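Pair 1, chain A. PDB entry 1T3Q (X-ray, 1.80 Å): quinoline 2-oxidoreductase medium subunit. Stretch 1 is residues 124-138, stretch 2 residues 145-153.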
# COMPACT_ATOMS: atom_id res chain seq x y z
N MET A 124 40.22 18.72 25.22
CA MET A 124 41.52 18.80 24.55
C MET A 124 42.18 20.18 24.51
O MET A 124 43.37 20.30 24.78
CB MET A 124 41.44 18.20 23.15
CG MET A 124 41.21 16.68 23.14
SD MET A 124 42.44 15.73 24.10
CE MET A 124 41.64 15.62 25.69
N PRO A 125 41.42 21.24 24.15
CA PRO A 125 42.08 22.55 24.12
C PRO A 125 42.62 22.90 25.50
O PRO A 125 43.71 23.45 25.64
CB PRO A 125 40.96 23.49 23.68
CG PRO A 125 40.12 22.61 22.79
CD PRO A 125 40.07 21.31 23.58
N PHE A 126 41.83 22.58 26.53
CA PHE A 126 42.22 22.85 27.91
C PHE A 126 43.44 22.02 28.32
O PHE A 126 44.38 22.55 28.91
CB PHE A 126 41.06 22.53 28.86
CG PHE A 126 41.50 22.36 30.30
CD1 PHE A 126 41.85 23.46 31.07
CD2 PHE A 126 41.59 21.09 30.86
CE1 PHE A 126 42.30 23.30 32.39
CE2 PHE A 126 42.03 20.92 32.18
CZ PHE A 126 42.39 22.02 32.94
N LEU A 127 43.40 20.73 28.01
CA LEU A 127 44.50 19.84 28.39
C LEU A 127 45.81 20.13 27.68
O LEU A 127 46.87 20.20 28.32
CB LEU A 127 44.10 18.38 28.13
CG LEU A 127 45.11 17.34 28.64
CD1 LEU A 127 45.21 17.42 30.16
CD2 LEU A 127 44.67 15.95 28.21
N MET A 128 45.77 20.29 26.37
CA MET A 128 46.99 20.57 25.62
C MET A 128 47.69 21.83 26.13
O MET A 128 48.91 21.85 26.27
CB MET A 128 46.68 20.71 24.12
CG MET A 128 46.17 19.42 23.48
SD MET A 128 47.28 18.01 23.73
CE MET A 128 46.47 17.15 25.11
N ALA A 129 46.91 22.87 26.41
CA ALA A 129 47.48 24.12 26.91
C ALA A 129 48.12 23.87 28.27
O ALA A 129 49.24 24.31 28.53
CB ALA A 129 46.39 25.19 27.03
N THR A 130 47.39 23.16 29.13
CA THR A 130 47.85 22.84 30.47
C THR A 130 49.11 21.98 30.48
O THR A 130 49.98 22.14 31.35
CB THR A 130 46.73 22.13 31.26
OG1 THR A 130 45.60 23.02 31.37
CG2 THR A 130 47.20 21.74 32.64
N LEU A 131 49.22 21.07 29.52
CA LEU A 131 50.38 20.20 29.44
C LEU A 131 51.53 20.85 28.68
O LEU A 131 52.57 20.23 28.47
CB LEU A 131 50.00 18.88 28.77
CG LEU A 131 49.03 18.03 29.58
CD1 LEU A 131 48.67 16.77 28.80
CD2 LEU A 131 49.65 17.67 30.93
N GLY A 132 51.33 22.10 28.29
CA GLY A 132 52.36 22.82 27.56
C GLY A 132 52.74 22.19 26.23
O GLY A 132 53.91 22.10 25.89
N ALA A 133 51.74 21.76 25.48
CA ALA A 133 52.00 21.14 24.19
C ALA A 133 52.29 22.19 23.12
O ALA A 133 52.05 23.38 23.32
CB ALA A 133 50.82 20.28 23.77
N THR A 134 52.82 21.74 21.99
CA THR A 134 53.12 22.61 20.87
C THR A 134 52.36 22.14 19.64
O THR A 134 52.33 20.94 19.35
CB THR A 134 54.63 22.59 20.54
OG1 THR A 134 55.38 23.05 21.68
CG2 THR A 134 54.93 23.50 19.35
N MET A 135 51.74 23.07 18.92
CA MET A 135 51.02 22.72 17.71
C MET A 135 51.88 23.03 16.50
O MET A 135 52.55 24.07 16.45
CB MET A 135 49.71 23.51 17.57
CG MET A 135 48.52 22.88 18.24
SD MET A 135 48.69 22.94 20.00
CE MET A 135 46.97 22.76 20.52
N TYR A 136 51.86 22.13 15.52
CA TYR A 136 52.61 22.35 14.29
C TYR A 136 51.57 22.54 13.19
O TYR A 136 50.76 21.66 12.93
CB TYR A 136 53.54 21.17 14.01
CG TYR A 136 54.67 21.13 15.01
CD1 TYR A 136 54.48 20.64 16.30
CD2 TYR A 136 55.91 21.68 14.70
CE1 TYR A 136 55.49 20.69 17.26
CE2 TYR A 136 56.93 21.75 15.65
CZ TYR A 136 56.71 21.25 16.93
OH TYR A 136 57.71 21.33 17.88
N ILE A 137 51.60 23.72 12.59
CA ILE A 137 50.65 24.12 11.57
C ILE A 137 51.27 24.29 10.19
O ILE A 137 52.27 25.00 10.03
CB ILE A 137 49.98 25.44 11.99
CG1 ILE A 137 49.36 25.28 13.38
CG2 ILE A 137 48.93 25.85 10.96
CD1 ILE A 137 48.97 26.58 14.06
N ALA A 138 50.67 23.64 9.19
CA ALA A 138 51.17 23.72 7.83
C ALA A 138 50.41 24.71 6.97
O ALA A 138 49.20 24.90 7.13
CB ALA A 138 51.13 22.34 7.18
N SER A 145 55.24 26.56 14.35
CA SER A 145 54.81 26.01 15.63
C SER A 145 54.29 27.11 16.53
O SER A 145 54.69 28.27 16.42
CB SER A 145 55.96 25.27 16.32
OG SER A 145 57.01 26.16 16.66
N VAL A 146 53.39 26.74 17.43
CA VAL A 146 52.82 27.69 18.37
C VAL A 146 52.43 26.89 19.60
O VAL A 146 52.06 25.72 19.49
CB VAL A 146 51.57 28.37 17.77
CG1 VAL A 146 50.52 27.33 17.42
CG2 VAL A 146 51.02 29.39 18.73
N SER A 147 52.55 27.49 20.78
CA SER A 147 52.21 26.78 22.00
C SER A 147 50.70 26.55 22.03
O SER A 147 49.94 27.29 21.41
CB SER A 147 52.62 27.58 23.24
OG SER A 147 51.75 28.67 23.46
N ALA A 148 50.29 25.52 22.76
CA ALA A 148 48.88 25.18 22.89
C ALA A 148 48.14 26.36 23.51
O ALA A 148 46.99 26.64 23.15
CB ALA A 148 48.72 23.94 23.76
N THR A 149 48.79 27.05 24.44
CA THR A 149 48.17 28.20 25.09
C THR A 149 47.88 29.32 24.09
O THR A 149 46.81 29.93 24.13
CB THR A 149 49.07 28.75 26.22
OG1 THR A 149 49.22 27.75 27.23
CG2 THR A 149 48.44 30.00 26.85
N ASP A 150 48.83 29.60 23.19
CA ASP A 150 48.62 30.65 22.19
C ASP A 150 47.65 30.20 21.11
O ASP A 150 46.95 31.03 20.51
CB ASP A 150 49.94 31.06 21.52
CG ASP A 150 50.78 31.99 22.37
OD1 ASP A 150 50.20 32.73 23.20
OD2 ASP A 150 52.01 32.00 22.20
N PHE A 151 47.63 28.90 20.85
CA PHE A 151 46.75 28.35 19.83
C PHE A 151 45.28 28.59 20.15
O PHE A 151 44.51 29.02 19.29
CB PHE A 151 46.98 26.84 19.69
CG PHE A 151 46.21 26.21 18.56
CD1 PHE A 151 46.66 26.32 17.25
CD2 PHE A 151 45.01 25.55 18.81
CE1 PHE A 151 45.92 25.77 16.20
CE2 PHE A 151 44.27 25.00 17.76
CZ PHE A 151 44.73 25.11 16.45
N MET A 152 44.90 28.31 21.40
CA MET A 152 43.53 28.48 21.87
C MET A 152 43.35 29.90 22.39
O MET A 152 43.70 30.20 23.53
CB MET A 152 43.24 27.49 22.99
CG MET A 152 41.85 27.64 23.59
SD MET A 152 40.59 27.42 22.35
CE MET A 152 39.12 27.27 23.40
N LYS A 153 42.81 30.77 21.54
CA LYS A 153 42.62 32.17 21.90
C LYS A 153 41.28 32.50 22.53
O LYS A 153 41.12 33.56 23.14
CB LYS A 153 42.83 33.03 20.65
CG LYS A 153 44.17 32.81 19.97
CD LYS A 153 44.33 33.68 18.74
CE LYS A 153 44.37 35.16 19.10
O HOH W 1 45.25 24.30 23.33
O HOH W 2 50.59 25.72 26.43

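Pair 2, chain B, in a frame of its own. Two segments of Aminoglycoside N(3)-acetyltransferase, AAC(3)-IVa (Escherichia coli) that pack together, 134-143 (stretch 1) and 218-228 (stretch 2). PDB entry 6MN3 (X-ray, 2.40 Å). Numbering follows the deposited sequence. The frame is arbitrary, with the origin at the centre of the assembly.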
# COMPACT_ATOMS: atom_id res chain seq x y z
N ARG B 134 -7.03 -0.27 9.30
CA ARG B 134 -6.47 -0.41 10.64
C ARG B 134 -5.20 0.43 10.79
O ARG B 134 -4.92 0.91 11.89
CB ARG B 134 -6.19 -1.88 10.94
CG ARG B 134 -7.42 -2.77 10.86
CD ARG B 134 -8.43 -2.41 11.95
NE ARG B 134 -9.80 -2.39 11.44
CZ ARG B 134 -10.79 -3.14 11.93
NH1 ARG B 134 -10.57 -3.98 12.93
NH2 ARG B 134 -12.01 -3.05 11.40
N VAL B 135 -4.44 0.61 9.72
CA VAL B 135 -3.32 1.55 9.76
C VAL B 135 -3.83 2.98 9.92
O VAL B 135 -3.26 3.78 10.66
CB VAL B 135 -2.45 1.39 8.50
CG1 VAL B 135 -1.47 2.54 8.37
CG2 VAL B 135 -1.71 0.05 8.52
N HIS B 136 -4.92 3.31 9.23
CA HIS B 136 -5.47 4.66 9.30
C HIS B 136 -5.98 4.98 10.70
O HIS B 136 -5.77 6.09 11.20
CB HIS B 136 -6.60 4.81 8.27
CG HIS B 136 -7.31 6.12 8.34
ND1 HIS B 136 -8.46 6.31 9.09
CD2 HIS B 136 -7.05 7.31 7.75
CE1 HIS B 136 -8.87 7.56 8.96
NE2 HIS B 136 -8.03 8.19 8.15
N GLU B 137 -6.63 4.02 11.36
CA GLU B 137 -7.15 4.27 12.69
C GLU B 137 -6.05 4.30 13.75
O GLU B 137 -6.28 4.84 14.84
CB GLU B 137 -8.22 3.23 13.05
CG GLU B 137 -7.75 2.11 13.97
CD GLU B 137 -8.88 1.18 14.38
OE1 GLU B 137 -10.03 1.66 14.48
OE2 GLU B 137 -8.61 -0.02 14.60
N LEU B 138 -4.88 3.76 13.45
CA LEU B 138 -3.74 3.81 14.36
C LEU B 138 -2.79 4.96 14.04
O LEU B 138 -1.66 4.98 14.53
CB LEU B 138 -2.98 2.48 14.34
CG LEU B 138 -3.64 1.34 15.12
CD1 LEU B 138 -3.36 0.00 14.47
CD2 LEU B 138 -3.18 1.35 16.57
N ASP B 139 -3.23 5.92 13.21
CA ASP B 139 -2.45 7.11 12.87
C ASP B 139 -1.13 6.73 12.18
O ASP B 139 -0.09 7.35 12.42
CB ASP B 139 -2.19 7.98 14.10
CG ASP B 139 -2.00 9.44 13.75
OD1 ASP B 139 -2.30 9.82 12.60
OD2 ASP B 139 -1.54 10.21 14.62
N GLY B 140 -1.19 5.73 11.32
CA GLY B 140 0.01 5.25 10.66
C GLY B 140 0.54 6.21 9.61
O GLY B 140 -0.12 7.16 9.17
N GLN B 141 1.77 5.94 9.19
CA GLN B 141 2.41 6.64 8.09
C GLN B 141 2.47 5.73 6.88
O GLN B 141 2.62 4.51 7.00
CB GLN B 141 3.83 7.09 8.47
CG GLN B 141 3.90 8.24 9.45
CD GLN B 141 5.33 8.58 9.83
OE1 GLN B 141 6.07 7.75 10.36
NE2 GLN B 141 5.74 9.81 9.55
N VAL B 142 2.34 6.33 5.70
CA VAL B 142 2.41 5.61 4.43
C VAL B 142 3.68 6.05 3.72
O VAL B 142 3.86 7.24 3.43
CB VAL B 142 1.17 5.85 3.56
CG1 VAL B 142 1.30 5.11 2.24
CG2 VAL B 142 -0.09 5.41 4.29
N LEU B 143 4.55 5.09 3.43
CA LEU B 143 5.82 5.35 2.77
C LEU B 143 5.72 4.83 1.34
O LEU B 143 5.58 3.62 1.12
CB LEU B 143 6.97 4.69 3.52
CG LEU B 143 8.34 4.78 2.85
CD1 LEU B 143 8.71 6.23 2.60
CD2 LEU B 143 9.40 4.08 3.70
N ALA B 218 11.49 8.93 -2.48
CA ALA B 218 10.58 8.43 -1.46
C ALA B 218 9.60 9.51 -1.04
O ALA B 218 9.96 10.69 -0.93
CB ALA B 218 11.35 7.93 -0.23
N ARG B 219 8.36 9.11 -0.80
CA ARG B 219 7.30 10.01 -0.36
C ARG B 219 6.67 9.45 0.90
O ARG B 219 6.36 8.26 0.96
CB ARG B 219 6.25 10.21 -1.46
CG ARG B 219 6.65 11.27 -2.47
CD ARG B 219 5.75 11.24 -3.69
NE ARG B 219 6.13 10.17 -4.62
CZ ARG B 219 5.87 10.20 -5.92
NH1 ARG B 219 5.24 11.24 -6.46
NH2 ARG B 219 6.24 9.18 -6.69
N LEU B 220 6.47 10.31 1.89
CA LEU B 220 5.96 9.90 3.19
C LEU B 220 4.81 10.81 3.58
O LEU B 220 4.98 12.03 3.69
CB LEU B 220 7.07 9.96 4.25
CG LEU B 220 6.65 9.63 5.68
CD1 LEU B 220 6.24 8.17 5.80
CD2 LEU B 220 7.78 9.96 6.63
N ILE B 221 3.63 10.22 3.78
CA ILE B 221 2.41 10.95 4.10
C ILE B 221 1.70 10.24 5.24
O ILE B 221 1.64 9.00 5.27
CB ILE B 221 1.46 11.08 2.88
CG1 ILE B 221 2.24 11.36 1.59
CG2 ILE B 221 0.42 12.15 3.13
CD1 ILE B 221 2.48 10.13 0.74
N ARG B 222 1.15 11.01 6.17
CA ARG B 222 0.30 10.43 7.21
C ARG B 222 -0.95 9.83 6.57
O ARG B 222 -1.59 10.45 5.71
CB ARG B 222 -0.09 11.49 8.23
CG ARG B 222 0.95 11.72 9.32
CD ARG B 222 0.63 12.96 10.13
NE ARG B 222 -0.81 13.13 10.32
CZ ARG B 222 -1.49 12.64 11.36
NH1 ARG B 222 -0.85 11.95 12.30
NH2 ARG B 222 -2.79 12.84 11.45
N SER B 223 -1.31 8.62 7.00
CA SER B 223 -2.48 7.95 6.45
C SER B 223 -3.73 8.80 6.62
O SER B 223 -4.58 8.84 5.72
CB SER B 223 -2.67 6.59 7.12
OG SER B 223 -3.91 6.01 6.75
N ARG B 224 -3.87 9.48 7.75
CA ARG B 224 -5.03 10.34 7.96
C ARG B 224 -5.05 11.51 6.99
O ARG B 224 -6.13 11.94 6.56
CB ARG B 224 -5.06 10.85 9.40
CG ARG B 224 -5.14 9.74 10.45
CD ARG B 224 -6.53 9.63 11.04
NE ARG B 224 -6.58 8.68 12.15
CZ ARG B 224 -6.28 8.99 13.41
NH1 ARG B 224 -5.91 10.22 13.72
NH2 ARG B 224 -6.35 8.06 14.35
N ASP B 225 -3.88 12.04 6.62
CA ASP B 225 -3.84 13.12 5.64
C ASP B 225 -4.22 12.62 4.25
O ASP B 225 -4.85 13.36 3.48
CB ASP B 225 -2.46 13.76 5.63
CG ASP B 225 -2.20 14.62 6.85
OD1 ASP B 225 -3.18 15.12 7.44
OD2 ASP B 225 -1.02 14.80 7.22
N ILE B 226 -3.84 11.39 3.91
CA ILE B 226 -4.21 10.83 2.61
C ILE B 226 -5.72 10.71 2.50
O ILE B 226 -6.32 11.07 1.48
CB ILE B 226 -3.52 9.46 2.41
CG1 ILE B 226 -2.01 9.62 2.35
CG2 ILE B 226 -4.04 8.79 1.15
CD1 ILE B 226 -1.27 8.31 2.37
N VAL B 227 -6.36 10.20 3.55
CA VAL B 227 -7.80 9.98 3.51
C VAL B 227 -8.55 11.31 3.54
O VAL B 227 -9.47 11.54 2.75
CB VAL B 227 -8.24 9.06 4.67
CG1 VAL B 227 -9.74 9.11 4.86
CG2 VAL B 227 -7.78 7.64 4.40
N ALA B 228 -8.16 12.21 4.45
CA ALA B 228 -8.86 13.48 4.59
C ALA B 228 -8.75 14.31 3.32
O ALA B 228 -9.74 14.91 2.87
CB ALA B 228 -8.31 14.26 5.78
O HOH W 3 -8.81 10.99 7.93
O HOH W 4 -2.13 8.88 9.88

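What backbone arrangement do the two pairs share? In each, a helix ends in a short turn and leads into a strand, which pairs antiparallel with a second strand that runs directly into another helix. Fourteen central residues superpose at 0.7 Å. One hydrogen-bonded bridge is common to both: A:Met135 N donates to A:Val146 O at 2.7 Å and A:Val146 N to A:Met135 O at 3.0 Å, while in pair 2 B:Val142 N reaches B:Ile221 O at 2.8 Å and B:Ile221 N reaches B:Val142 O at 3.0 Å. Two residues earlier in the first stretch and two later in the second, a third bond ties the turn to the start of the second helix: A:Ala148 N to A:Ala133 O at 2.8 Å, matched by B:Ser223 N to B:Gly140 O at 2.9 Å.

How does each first helix turn into its strand? The residue with positive phi is A:Gly132 in pair 1 and B:Asp139 in pair 2, and the two superpose. A:Gly132 closes a Schellman motif, with A:Ala133 N bonded to A:Met128 O at 2.9 Å and A:Gly132 N to A:Ala129 O at 3.1 Å. Pair 2 has a comparable bond from B:Gly140 N to B:Val135 O at 2.9 Å. Positive phi favours glycine, but pair 2 carries an aspartate there and puts it to use: B:Asp139 OD1 forms a salt bridge with B:Arg222 NH1 at 2.6 Å. The glycine of pair 2 comes one residue later, where an ideal CB on B:Gly140 would clash with B:Val135 CG1.

What fills the space between the first helix and the start of the second? Pair 1 packs alanines here, A:Ala148 CB lying 4.2 Å from A:Ala129 CB and 3.8 Å from A:Met128 CB, whose side chain then leads away; the CA atoms of A:Ala129 and A:Ala148 are 4.4 Å apart. In pair 2, B:Ser223 takes the place of A:Ala148, and its OG sits 3.3 Å from B:His136 CB. The imidazole of B:His136 then extends along the second helix: B:Arg224 CD packs over its face, 3.9 Å from the ring centroid, and B:Val227 CG2 comes within 3.4 Å of B:His136 CD2. B:Arg224, matching A:Thr149, also reaches back to the backbone of stretch 1, its NE donating to B:His136 O at 2.9 Å and its NH2 to B:Glu137 O at 3.3 Å. The shorter A:Thr149 relies on a water, which bonds to A:Thr149 OG1 at 2.6 Å and A:Ala129 O at 2.9 Å.

How does the hydrogen-bonded strand residue meet the second helix? A:Met135 and A:Phe151 match B:Val142 and B:Ile226. In pair 1 the methionine lies over the phenylalanine ring, its CG 4.2 Å from the A:Phe151 centroid; pair 2 makes the connection with aliphatic groups, B:Val142 CB meeting B:Ile226 CD1 at 3.7 Å. The pair 1 ring is also approached at its edge by A:Ile137, whose CD1 lies 3.8 Å from A:Phe151 CE1.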